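Local coordinates for salt-tolerant glutaminase (Micrococcus luteus, PDB 3AGD), which probably hydrolyses L-glutamine to L-glutamate and ammonium, as a salt-tolerant member of the glutaminase family, at residues D109-N114 / L118-L123; F69-A74 / V87-S92; L99-E104 / A171-S176. All coordinates share one frame; numbering follows the deposited sequence.

Contact 1: residues D109-N114 / L118-L123; sequences DNAMIN and LAVHQL
Leu118 closes the first turn of helix 114-123 on Asn114: its backbone N gives a hydrogen bond of 2.8 Å to Asn114 O. The amide comes almost straight down the carbonyl, with a C=O...N angle of 172°, while the N-H itself is bent to 146°. Ile113 sits just ahead as the N-cap, so this i to i+4 bond belongs to the first turn of the helix.

The side chain of Leu118 runs back over the same oxygen. Its CB lies 3.7 Å from Asn114 O, and CG comes closer still, at 3.4 Å from that oxygen. CG is held beside the backbone N by a chi1 of -69°, which is why it ends up next to the carbonyl its own amide is bonded to. Of the two methyls, CD1 is the one that passes Asn114 O, at 3.9 Å, and it also lies against Ala171 N; the side chain as a whole packs on Leu170 and Leu174 of helix 165-176.

Farther along the helix, Val120 turns toward the loop and sets its CG2 methyl 4.0 Å from Ala111 CB, an apolar touch between buried residues that Tyr71 of helix 67-78 joins.

The amide of Asn114 works away from this contact: OD1 accepts a hydrogen bond from Lys67 NZ, and ND2 gives one to Asn167 OD1. Asn114 is an L-glutamate-binding residue of this enzyme, although no ligand is bound to this chain here. The backbone bond, with Glu94 OE1 taking Asn114 N, holds its main chain at the helix start, leaving the carboxamide to be oriented by polar neighbours in the pocket.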
ATOM      1  N   ASP A 109      16.297 -12.241  12.709  1.00 17.73           N
ATOM      2  CA  ASP A 109      15.227 -11.254  12.575  1.00 15.04           C
ATOM      3  C   ASP A 109      14.338 -11.286  11.330  1.00 17.94           C
ATOM      4  O   ASP A 109      13.116 -11.169  11.448  1.00 19.87           O
ATOM      5  CB  ASP A 109      15.792  -9.845  12.771  1.00 14.56           C
ATOM      6  CG  ASP A 109      16.090  -9.540  14.234  1.00 19.91           C
ATOM      7  OD1 ASP A 109      15.576 -10.273  15.107  1.00 19.38           O
ATOM      8  OD2 ASP A 109      16.822  -8.567  14.512  1.00 24.89           O
ATOM      9  N   ASN A 110      14.918 -11.420  10.142  1.00 13.63           N
ATOM     10  CA  ASN A 110      14.093 -11.463   8.936  1.00 14.30           C
ATOM     11  C   ASN A 110      14.846 -12.005   7.725  1.00 12.70           C
ATOM     12  O   ASN A 110      16.060 -12.185   7.771  1.00 15.13           O
ATOM     13  CB  ASN A 110      13.523 -10.075   8.615  1.00 13.02           C
ATOM     14  CG  ASN A 110      14.603  -9.053   8.348  1.00 15.27           C
ATOM     15  OD1 ASN A 110      14.921  -8.226   9.202  1.00 21.25           O
ATOM     16  ND2 ASN A 110      15.186  -9.111   7.159  1.00  7.32           N
ATOM     17  N   ALA A 111      14.110 -12.250   6.643  1.00 11.80           N
ATOM     18  CA  ALA A 111      14.666 -12.811   5.413  1.00 13.98           C
ATOM     19  C   ALA A 111      15.561 -11.898   4.578  1.00 15.55           C
ATOM     20  O   ALA A 111      16.249 -12.378   3.676  1.00 18.76           O
ATOM     21  CB  ALA A 111      13.524 -13.354   4.532  1.00 15.22           C
ATOM     22  N   MET A 112      15.552 -10.599   4.870  1.00 13.80           N
ATOM     23  CA  MET A 112      16.354  -9.627   4.125  1.00 14.87           C
ATOM     24  C   MET A 112      17.812  -9.535   4.573  1.00 15.42           C
ATOM     25  O   MET A 112      18.677  -9.114   3.803  1.00 17.43           O
ATOM     26  CB  MET A 112      15.710  -8.239   4.210  1.00 15.15           C
ATOM     27  CG  MET A 112      14.331  -8.155   3.566  1.00 18.16           C
ATOM     28  SD  MET A 112      14.337  -8.613   1.812  1.00 20.77           S
ATOM     29  CE  MET A 112      13.665 -10.263   1.872  1.00 21.35           C
ATOM     30  N   ILE A 113      18.083  -9.916   5.815  1.00 14.09           N
ATOM     31  CA  ILE A 113      19.445  -9.885   6.334  1.00 13.49           C
ATOM     32  C   ILE A 113      20.084 -11.245   6.068  1.00 15.69           C
ATOM     33  O   ILE A 113      19.390 -12.264   5.988  1.00 18.69           O
ATOM     34  CB  ILE A 113      19.476  -9.602   7.856  1.00 14.29           C
ATOM     35  CG1 ILE A 113      18.754 -10.717   8.614  1.00 16.84           C
ATOM     36  CG2 ILE A 113      18.816  -8.260   8.148  1.00 15.38           C
ATOM     37  CD1 ILE A 113      18.833 -10.591  10.126  1.00 17.04           C
ATOM     38  N   ASN A 114      21.403 -11.258   5.933  1.00 13.72           N
ATOM     39  CA  ASN A 114      22.138 -12.484   5.652  1.00 16.10           C
ATOM     40  C   ASN A 114      21.724 -13.669   6.515  1.00 14.27           C
ATOM     41  O   ASN A 114      21.350 -14.714   5.992  1.00 15.64           O
ATOM     42  CB  ASN A 114      23.639 -12.225   5.793  1.00 17.32           C
ATOM     43  CG  ASN A 114      24.183 -11.370   4.666  1.00 20.96           C
ATOM     44  OD1 ASN A 114      23.431 -10.651   4.001  1.00 20.21           O
ATOM     45  ND2 ASN A 114      25.492 -11.436   4.448  1.00 17.67           N
ATOM     46  N   LEU A 118      20.250 -17.081   5.069  1.00 13.80           N
ATOM     47  CA  LEU A 118      20.895 -18.383   5.180  1.00 16.32           C
ATOM     48  C   LEU A 118      19.849 -19.368   5.695  1.00 17.54           C
ATOM     49  O   LEU A 118      19.792 -20.516   5.255  1.00 18.68           O
ATOM     50  CB  LEU A 118      22.083 -18.312   6.152  1.00 14.50           C
ATOM     51  CG  LEU A 118      23.302 -17.500   5.687  1.00 16.76           C
ATOM     52  CD1 LEU A 118      24.211 -17.208   6.871  1.00 16.47           C
ATOM     53  CD2 LEU A 118      24.061 -18.267   4.602  1.00 15.17           C
ATOM     54  N   ALA A 119      19.015 -18.908   6.624  1.00 13.36           N
ATOM     55  CA  ALA A 119      17.962 -19.749   7.186  1.00 14.02           C
ATOM     56  C   ALA A 119      16.956 -20.108   6.098  1.00 14.55           C
ATOM     57  O   ALA A 119      16.439 -21.223   6.067  1.00 17.46           O
ATOM     58  CB  ALA A 119      17.257 -19.023   8.335  1.00 12.66           C
ATOM     59  N   VAL A 120      16.684 -19.155   5.210  1.00 14.73           N
ATOM     60  CA  VAL A 120      15.752 -19.364   4.103  1.00 14.69           C
ATOM     61  C   VAL A 120      16.279 -20.405   3.108  1.00 17.51           C
ATOM     62  O   VAL A 120      15.542 -21.287   2.674  1.00 18.84           O
ATOM     63  CB  VAL A 120      15.490 -18.041   3.340  1.00 17.54           C
ATOM     64  CG1 VAL A 120      14.887 -18.331   1.967  1.00 15.58           C
ATOM     65  CG2 VAL A 120      14.547 -17.151   4.152  1.00 17.59           C
ATOM     66  N   HIS A 121      17.554 -20.306   2.751  1.00 19.08           N
ATOM     67  CA  HIS A 121      18.136 -21.248   1.803  1.00 21.70           C
ATOM     68  C   HIS A 121      18.075 -22.677   2.348  1.00 21.80           C
ATOM     69  O   HIS A 121      17.819 -23.621   1.605  1.00 22.68           O
ATOM     70  CB  HIS A 121      19.581 -20.858   1.488  1.00 20.80           C
ATOM     71  CG  HIS A 121      20.106 -21.476   0.231  1.00 22.06           C
ATOM     72  ND1 HIS A 121      20.461 -22.806   0.143  1.00 24.45           N
ATOM     73  CD2 HIS A 121      20.282 -20.959  -1.009  1.00 18.80           C
ATOM     74  CE1 HIS A 121      20.832 -23.081  -1.095  1.00 20.86           C
ATOM     75  NE2 HIS A 121      20.732 -21.977  -1.814  1.00 20.46           N
ATOM     76  N   GLN A 122      18.291 -22.812   3.654  1.00 20.05           N
ATOM     77  CA  GLN A 122      18.259 -24.098   4.345  1.00 18.69           C
ATOM     78  C   GLN A 122      16.868 -24.738   4.321  1.00 20.37           C
ATOM     79  O   GLN A 122      16.739 -25.950   4.476  1.00 22.62           O
ATOM     80  CB  GLN A 122      18.724 -23.909   5.805  1.00 15.97           C
ATOM     81  CG  GLN A 122      18.380 -25.065   6.765  1.00 17.18           C
ATOM     82  CD  GLN A 122      19.362 -26.226   6.702  1.00 17.94           C
ATOM     83  OE1 GLN A 122      20.403 -26.214   7.361  1.00 18.99           O
ATOM     84  NE2 GLN A 122      19.035 -27.231   5.901  1.00 16.05           N
ATOM     85  N   LEU A 123      15.835 -23.927   4.118  1.00 18.81           N
ATOM     86  CA  LEU A 123      14.453 -24.413   4.094  1.00 18.57           C
ATOM     87  C   LEU A 123      13.910 -24.718   2.705  1.00 19.38           C
ATOM     88  O   LEU A 123      12.904 -25.407   2.567  1.00 17.53           O
ATOM     89  CB  LEU A 123      13.519 -23.369   4.716  1.00 16.15           C
ATOM     90  CG  LEU A 123      13.584 -23.036   6.205  1.00 16.81           C
ATOM     91  CD1 LEU A 123      13.023 -21.629   6.436  1.00 13.20           C
ATOM     92  CD2 LEU A 123      12.813 -24.079   7.002  1.00 16.61           C
TER

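Contact 2: residues F69-A74 / V87-S92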
ATOM      1  N   PHE A  69      13.122 -13.587  -3.397  1.00 15.85           N
ATOM      2  CA  PHE A  69      12.681 -14.704  -4.223  1.00 18.09           C
ATOM      3  C   PHE A  69      12.879 -16.078  -3.591  1.00 17.02           C
ATOM      4  O   PHE A  69      12.005 -16.939  -3.697  1.00 20.08           O
ATOM      5  CB  PHE A  69      13.352 -14.599  -5.593  1.00 17.02           C
ATOM      6  CG  PHE A  69      13.115 -13.271  -6.255  1.00 15.18           C
ATOM      7  CD1 PHE A  69      14.166 -12.382  -6.474  1.00 13.11           C
ATOM      8  CD2 PHE A  69      11.821 -12.867  -6.575  1.00 13.89           C
ATOM      9  CE1 PHE A  69      13.932 -11.111  -6.996  1.00 11.97           C
ATOM     10  CE2 PHE A  69      11.574 -11.596  -7.097  1.00 15.89           C
ATOM     11  CZ  PHE A  69      12.632 -10.713  -7.308  1.00 13.88           C
ATOM     12  N   THR A  70      14.004 -16.289  -2.920  1.00 16.30           N
ATOM     13  CA  THR A  70      14.227 -17.574  -2.265  1.00 16.97           C
ATOM     14  C   THR A  70      13.259 -17.675  -1.089  1.00 17.72           C
ATOM     15  O   THR A  70      12.783 -18.758  -0.751  1.00 20.12           O
ATOM     16  CB  THR A  70      15.681 -17.716  -1.753  1.00 13.83           C
ATOM     17  OG1 THR A  70      16.073 -16.524  -1.068  1.00 13.72           O
ATOM     18  CG2 THR A  70      16.632 -17.967  -2.906  1.00 13.08           C
ATOM     19  N   TYR A  71      12.972 -16.532  -0.470  1.00 16.40           N
ATOM     20  CA  TYR A  71      12.045 -16.468   0.657  1.00 13.88           C
ATOM     21  C   TYR A  71      10.668 -16.929   0.173  1.00 12.14           C
ATOM     22  O   TYR A  71       9.990 -17.696   0.848  1.00 12.88           O
ATOM     23  CB  TYR A  71      11.987 -15.030   1.198  1.00 14.37           C
ATOM     24  CG  TYR A  71      11.121 -14.817   2.428  1.00 15.16           C
ATOM     25  CD1 TYR A  71      11.039 -15.784   3.435  1.00 12.20           C
ATOM     26  CD2 TYR A  71      10.445 -13.608   2.620  1.00 14.28           C
ATOM     27  CE1 TYR A  71      10.309 -15.553   4.607  1.00 11.99           C
ATOM     28  CE2 TYR A  71       9.716 -13.362   3.788  1.00 15.64           C
ATOM     29  CZ  TYR A  71       9.653 -14.339   4.780  1.00 18.07           C
ATOM     30  OH  TYR A  71       8.950 -14.094   5.945  1.00 15.07           O
ATOM     31  N   ALA A  72      10.265 -16.473  -1.008  1.00 13.99           N
ATOM     32  CA  ALA A  72       8.977 -16.879  -1.566  1.00 14.06           C
ATOM     33  C   ALA A  72       8.965 -18.396  -1.804  1.00 16.08           C
ATOM     34  O   ALA A  72       8.016 -19.086  -1.434  1.00 18.69           O
ATOM     35  CB  ALA A  72       8.717 -16.137  -2.868  1.00 11.01           C
ATOM     36  N   ALA A  73      10.029 -18.913  -2.410  1.00 16.58           N
ATOM     37  CA  ALA A  73      10.140 -20.344  -2.690  1.00 17.80           C
ATOM     38  C   ALA A  73      10.025 -21.176  -1.407  1.00 18.38           C
ATOM     39  O   ALA A  73       9.380 -22.226  -1.390  1.00 15.47           O
ATOM     40  CB  ALA A  73      11.471 -20.636  -3.382  1.00 14.79           C
ATOM     41  N   ALA A  74      10.662 -20.703  -0.341  1.00 16.61           N
ATOM     42  CA  ALA A  74      10.624 -21.394   0.940  1.00 16.78           C
ATOM     43  C   ALA A  74       9.202 -21.453   1.478  1.00 19.49           C
ATOM     44  O   ALA A  74       8.767 -22.484   1.995  1.00 18.56           O
ATOM     45  CB  ALA A  74      11.529 -20.692   1.940  1.00 14.69           C
ATOM     46  N   VAL A  87      12.509 -18.165  10.583  1.00 20.21           N
ATOM     47  CA  VAL A  87      12.765 -16.824  10.071  1.00 19.02           C
ATOM     48  C   VAL A  87      11.743 -15.846  10.644  1.00 17.74           C
ATOM     49  O   VAL A  87      10.536 -16.012  10.455  1.00 16.27           O
ATOM     50  CB  VAL A  87      12.688 -16.814   8.518  1.00 20.90           C
ATOM     51  CG1 VAL A  87      12.973 -15.419   7.980  1.00 23.28           C
ATOM     52  CG2 VAL A  87      13.680 -17.819   7.943  1.00 19.78           C
ATOM     53  N   GLY A  88      12.232 -14.829  11.345  1.00 15.06           N
ATOM     54  CA  GLY A  88      11.343 -13.848  11.944  1.00 16.87           C
ATOM     55  C   GLY A  88      10.862 -12.772  10.990  1.00 17.77           C
ATOM     56  O   GLY A  88      11.193 -12.779   9.803  1.00 15.64           O
ATOM     57  N   LEU A  89      10.077 -11.837  11.517  1.00 18.57           N
ATOM     58  CA  LEU A  89       9.536 -10.734  10.725  1.00 17.74           C
ATOM     59  C   LEU A  89       9.980  -9.423  11.347  1.00 19.28           C
ATOM     60  O   LEU A  89       9.482  -8.352  10.994  1.00 18.85           O
ATOM     61  CB  LEU A  89       8.009 -10.786  10.726  1.00 18.95           C
ATOM     62  CG  LEU A  89       7.354 -12.059  10.196  1.00 18.01           C
ATOM     63  CD1 LEU A  89       5.849 -12.009  10.445  1.00 16.42           C
ATOM     64  CD2 LEU A  89       7.657 -12.193   8.715  1.00 18.49           C
ATOM     65  N   ASN A  90      10.911  -9.517  12.291  1.00 18.82           N
ATOM     66  CA  ASN A  90      11.410  -8.342  12.983  1.00 19.18           C
ATOM     67  C   ASN A  90      12.324  -7.512  12.095  1.00 18.97           C
ATOM     68  O   ASN A  90      13.354  -7.990  11.629  1.00 20.61           O
ATOM     69  CB  ASN A  90      12.170  -8.761  14.243  1.00 20.53           C
ATOM     70  CG  ASN A  90      12.637  -7.575  15.061  1.00 28.97           C
ATOM     71  OD1 ASN A  90      13.829  -7.430  15.346  1.00 40.49           O
ATOM     72  ND2 ASN A  90      11.701  -6.717  15.446  1.00 26.67           N
ATOM     73  N   PRO A  91      11.952  -6.252  11.838  1.00 19.72           N
ATOM     74  CA  PRO A  91      12.805  -5.411  10.995  1.00 17.32           C
ATOM     75  C   PRO A  91      14.177  -5.197  11.637  1.00 18.23           C
ATOM     76  O   PRO A  91      14.288  -4.994  12.852  1.00 16.83           O
ATOM     77  CB  PRO A  91      11.990  -4.124  10.846  1.00 18.28           C
ATOM     78  CG  PRO A  91      11.098  -4.123  12.046  1.00 25.13           C
ATOM     79  CD  PRO A  91      10.703  -5.559  12.193  1.00 21.12           C
ATOM     80  N   SER A  92      15.225  -5.250  10.824  1.00 18.30           N
ATOM     81  CA  SER A  92      16.575  -5.097  11.339  1.00 21.11           C
ATOM     82  C   SER A  92      17.609  -4.807  10.253  1.00 24.84           C
ATOM     83  O   SER A  92      17.375  -5.060   9.069  1.00 23.23           O
ATOM     84  CB  SER A  92      16.962  -6.377  12.093  1.00 22.67           C
ATOM     85  OG  SER A  92      18.334  -6.392  12.451  1.00 25.47           O
TER
HETATM   86  O   HOH W   1      11.279 -12.304   7.112  1.00 15.53           O
HETATM   87  O   HOH W   2       9.356 -15.733   7.986  1.00 17.62           O
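With chi1 at -177°, Tyr71 holds CG anti to its backbone N, and the ring reaches from helix 67-78 to the loop at Val87 and Leu89. Leu89 answers with CG next to its own backbone N (chi1 -58°), which, with chi2 extended, carries CD2 to 3.6 Å from Tyr71 OH; the two side chains cross at about a right angle. Val87 points at the helix and brings its CG1 methyl obliquely to the ring, 4.3 Å from Tyr71 CE1.

Besides these packing contacts, the phenol is tied to the loop backbone through two waters. One lies at the ring edge, in its plane, and takes the hydroxyl proton at 2.6 Å from Tyr71 OH; it itself donates to Val87 O at 2.8 Å. The other donates to Gly88 O at 2.7 Å and only weakly to Tyr71 OH, at 3.2 Å. The hydroxyl is also hydrogen-bonded to Arg232 NH1 of helix 227-240, while Val120 and Ala111 pack against the rest of the side chain. Leu89 in turn meets Gln248 of the second subunit.

This water-bridged tyrosine packing seats the loop between helices 80-84 and 114-123 on helix 67-78, beside the subunit neighbour. Water satisfies two consecutive carbonyls of an irregular segment, and the arginine beside the hydroxyl would probably polarise it, favouring donation to the short-bonded water.

Contact 3: residues L99-E104 / A171-S176; sequences LSLEAE and AHMLRS
Leu101 and two side chains of helix 165-176, Met173 and Leu174, make up this contact, and what passes between them is apolar throughout. The backbones stay well apart, with the nearest alpha carbons, Leu101 CA and Leu174 CA, 8.0 Å from each other, so the space is bridged by side chains.

Aliphatic contact between the leucines comes first. Leu101 points at the helix and offers both of its methyls to a single methyl of Leu174: CD2 of Leu101 is 3.9 Å from Leu174 CD2, and CD1 of Leu101 is 4.0 Å from the same Leu174 atom. The two side chains meet at about a right angle, so that Leu174 CD2 is set against the forked end of Leu101. In Leu174 a chi1 of -67° keeps CG beside the backbone N, and from there the branch extends to the loop although the side chain starts off across it.

The methionine contact is also aliphatic, but made by a methylene rather than a methyl of the helix residue. Met173 leaves the helix in the direction of the loop, its CG lying 3.8 Å from Leu101 CD1; the sulfur plays no part in this closest approach. Turns at chi2 (66°) and chi3 (83°) bend the chain, so the thioether end turns off the line from CB to CG.

Beyond the two segments, Phe96 also packs on Leu101, and Leu101 O accepts a hydrogen bond from His106 ND1, which ties down the loop backbone. Leu174 further touches Leu118 of helix 114-123. A loop with no regular hydrogen bonding is thus fastened to the helix by one buried leucine, through dispersion and the exclusion of water; the contact itself is held by shape and burial rather than by polar bonds.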
ATOM      1  N   LEU A  99      21.812 -11.808  20.615  1.00 28.74           N
ATOM      2  CA  LEU A  99      20.578 -11.690  21.385  1.00 30.00           C
ATOM      3  C   LEU A  99      19.325 -11.991  20.565  1.00 29.32           C
ATOM      4  O   LEU A  99      18.354 -12.526  21.086  1.00 31.09           O
ATOM      5  CB  LEU A  99      20.463 -10.281  21.973  1.00 35.15           C
ATOM      6  CG  LEU A  99      21.526  -9.858  22.992  1.00 40.65           C
ATOM      7  CD1 LEU A  99      21.340  -8.386  23.343  1.00 42.30           C
ATOM      8  CD2 LEU A  99      21.418 -10.721  24.242  1.00 43.34           C
ATOM      9  N   SER A 100      19.351 -11.646  19.283  1.00 27.98           N
ATOM     10  CA  SER A 100      18.205 -11.872  18.407  1.00 25.61           C
ATOM     11  C   SER A 100      17.788 -13.338  18.356  1.00 26.46           C
ATOM     12  O   SER A 100      16.610 -13.648  18.166  1.00 28.01           O
ATOM     13  CB  SER A 100      18.519 -11.378  16.989  1.00 26.67           C
ATOM     14  OG  SER A 100      19.534 -12.161  16.377  1.00 26.28           O
ATOM     15  N   LEU A 101      18.752 -14.236  18.537  1.00 27.14           N
ATOM     16  CA  LEU A 101      18.490 -15.676  18.503  1.00 28.61           C
ATOM     17  C   LEU A 101      18.187 -16.239  19.886  1.00 34.56           C
ATOM     18  O   LEU A 101      17.590 -17.309  20.011  1.00 32.02           O
ATOM     19  CB  LEU A 101      19.698 -16.422  17.937  1.00 24.91           C
ATOM     20  CG  LEU A 101      20.239 -15.972  16.584  1.00 23.16           C
ATOM     21  CD1 LEU A 101      21.483 -16.779  16.255  1.00 22.25           C
ATOM     22  CD2 LEU A 101      19.165 -16.140  15.514  1.00 21.46           C
ATOM     23  N   GLU A 102      18.615 -15.523  20.921  1.00 41.43           N
ATOM     24  CA  GLU A 102      18.395 -15.966  22.291  1.00 47.75           C
ATOM     25  C   GLU A 102      16.947 -15.823  22.721  1.00 50.01           C
ATOM     26  O   GLU A 102      16.611 -16.099  23.869  1.00 52.14           O
ATOM     27  CB  GLU A 102      19.293 -15.192  23.258  1.00 53.08           C
ATOM     28  CG  GLU A 102      20.784 -15.375  23.005  1.00 59.23           C
ATOM     29  CD  GLU A 102      21.639 -14.777  24.108  1.00 64.43           C
ATOM     30  OE1 GLU A 102      21.479 -13.574  24.400  1.00 64.88           O
ATOM     31  OE2 GLU A 102      22.473 -15.511  24.681  1.00 68.05           O
ATOM     32  N   ALA A 103      16.090 -15.387  21.805  1.00 51.58           N
ATOM     33  CA  ALA A 103      14.673 -15.234  22.114  1.00 54.44           C
ATOM     34  C   ALA A 103      14.058 -16.618  22.238  1.00 55.37           C
ATOM     35  O   ALA A 103      14.732 -17.629  22.037  1.00 54.98           O
ATOM     36  CB  ALA A 103      13.970 -14.452  21.021  1.00 58.07           C
ATOM     37  N   GLU A 104      12.773 -16.657  22.566  1.00 55.57           N
ATOM     38  CA  GLU A 104      12.057 -17.916  22.729  1.00 57.53           C
ATOM     39  C   GLU A 104      11.896 -18.682  21.422  1.00 53.04           C
ATOM     40  O   GLU A 104      11.778 -19.907  21.421  1.00 51.51           O
ATOM     41  CB  GLU A 104      10.678 -17.646  23.339  1.00 66.50           C
ATOM     42  CG  GLU A 104       9.935 -16.478  22.691  1.00 76.01           C
ATOM     43  CD  GLU A 104       9.655 -16.695  21.213  1.00 84.26           C
ATOM     44  OE1 GLU A 104       9.821 -15.735  20.431  1.00 87.18           O
ATOM     45  OE2 GLU A 104       9.262 -17.819  20.833  1.00 86.88           O
ATOM     46  N   ALA A 171      26.394 -18.536   9.834  1.00 17.76           N
ATOM     47  CA  ALA A 171      25.933 -19.906   9.658  1.00 16.35           C
ATOM     48  C   ALA A 171      26.239 -20.764  10.885  1.00 18.12           C
ATOM     49  O   ALA A 171      25.381 -21.518  11.349  1.00 21.00           O
ATOM     50  CB  ALA A 171      26.569 -20.520   8.414  1.00 14.99           C
ATOM     51  N   HIS A 172      27.457 -20.659  11.411  1.00 17.97           N
ATOM     52  CA  HIS A 172      27.824 -21.437  12.596  1.00 17.98           C
ATOM     53  C   HIS A 172      26.964 -21.056  13.794  1.00 17.53           C
ATOM     54  O   HIS A 172      26.503 -21.922  14.535  1.00 20.90           O
ATOM     55  CB  HIS A 172      29.303 -21.240  12.942  1.00 14.98           C
ATOM     56  CG  HIS A 172      30.227 -22.147  12.188  1.00 15.93           C
ATOM     57  ND1 HIS A 172      30.239 -23.514  12.366  1.00 13.82           N
ATOM     58  CD2 HIS A 172      31.173 -21.884  11.255  1.00 19.40           C
ATOM     59  CE1 HIS A 172      31.153 -24.052  11.580  1.00 13.50           C
ATOM     60  NE2 HIS A 172      31.737 -23.084  10.895  1.00 17.30           N
ATOM     61  N   MET A 173      26.741 -19.762  13.984  1.00 16.65           N
ATOM     62  CA  MET A 173      25.924 -19.316  15.103  1.00 17.47           C
ATOM     63  C   MET A 173      24.501 -19.846  14.952  1.00 15.74           C
ATOM     64  O   MET A 173      23.884 -20.283  15.921  1.00 14.10           O
ATOM     65  CB  MET A 173      25.899 -17.787  15.178  1.00 19.40           C
ATOM     66  CG  MET A 173      25.274 -17.247  16.465  1.00 22.18           C
ATOM     67  SD  MET A 173      26.238 -17.643  17.958  1.00 21.66           S
ATOM     68  CE  MET A 173      27.458 -16.334  17.914  1.00 17.55           C
ATOM     69  N   LEU A 174      23.977 -19.809  13.733  1.00 15.93           N
ATOM     70  CA  LEU A 174      22.621 -20.293  13.497  1.00 16.23           C
ATOM     71  C   LEU A 174      22.494 -21.791  13.798  1.00 17.40           C
ATOM     72  O   LEU A 174      21.475 -22.226  14.334  1.00 18.62           O
ATOM     73  CB  LEU A 174      22.187 -19.991  12.057  1.00 12.48           C
ATOM     74  CG  LEU A 174      22.017 -18.501  11.717  1.00 14.11           C
ATOM     75  CD1 LEU A 174      21.757 -18.338  10.227  1.00 12.50           C
ATOM     76  CD2 LEU A 174      20.866 -17.905  12.519  1.00 10.79           C
ATOM     77  N   ARG A 175      23.516 -22.579  13.454  1.00 15.66           N
ATOM     78  CA  ARG A 175      23.484 -24.017  13.741  1.00 18.08           C
ATOM     79  C   ARG A 175      23.443 -24.181  15.259  1.00 21.13           C
ATOM     80  O   ARG A 175      22.717 -25.015  15.791  1.00 19.86           O
ATOM     81  CB  ARG A 175      24.741 -24.718  13.208  1.00 16.32           C
ATOM     82  CG  ARG A 175      24.685 -25.134  11.748  1.00 22.22           C
ATOM     83  CD  ARG A 175      26.043 -25.637  11.268  1.00 24.39           C
ATOM     84  NE  ARG A 175      26.578 -26.691  12.125  1.00 25.05           N
ATOM     85  CZ  ARG A 175      26.128 -27.941  12.150  1.00 23.96           C
ATOM     86  NH1 ARG A 175      25.132 -28.310  11.357  1.00 21.68           N
ATOM     87  NH2 ARG A 175      26.668 -28.819  12.985  1.00 21.81           N
ATOM     88  N   SER A 176      24.251 -23.368  15.934  1.00 20.48           N
ATOM     89  CA  SER A 176      24.364 -23.362  17.384  1.00 20.79           C
ATOM     90  C   SER A 176      23.001 -23.251  18.061  1.00 20.05           C
ATOM     91  O   SER A 176      22.783 -23.824  19.126  1.00 19.01           O
ATOM     92  CB  SER A 176      25.253 -22.191  17.809  1.00 24.52           C
ATOM     93  OG  SER A 176      25.378 -22.121  19.211  1.00 39.14           O
TER

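All three contacts lie in the glutaminase region, on the same side of the chain's centre, and share the long connection between helices 80-84 and 114-123, which supplies 87-92, 99-104 and 109-114 in turn. Contact 2 closes before the others open, whereas contact 1 is nested within the loop that contact 3 closes. Centres of contacts 1 and 2 are about 6 Å apart, those of 1 and 3 about 12 Å, and those of 2 and 3 about 16 Å. Contact 1 thus sits in the middle, touching both neighbours. Together they pack the connection against helices 67-78, 114-123 and 165-176, with glutamate-binding Asn114 within contact 1 and the other two a shell farther out.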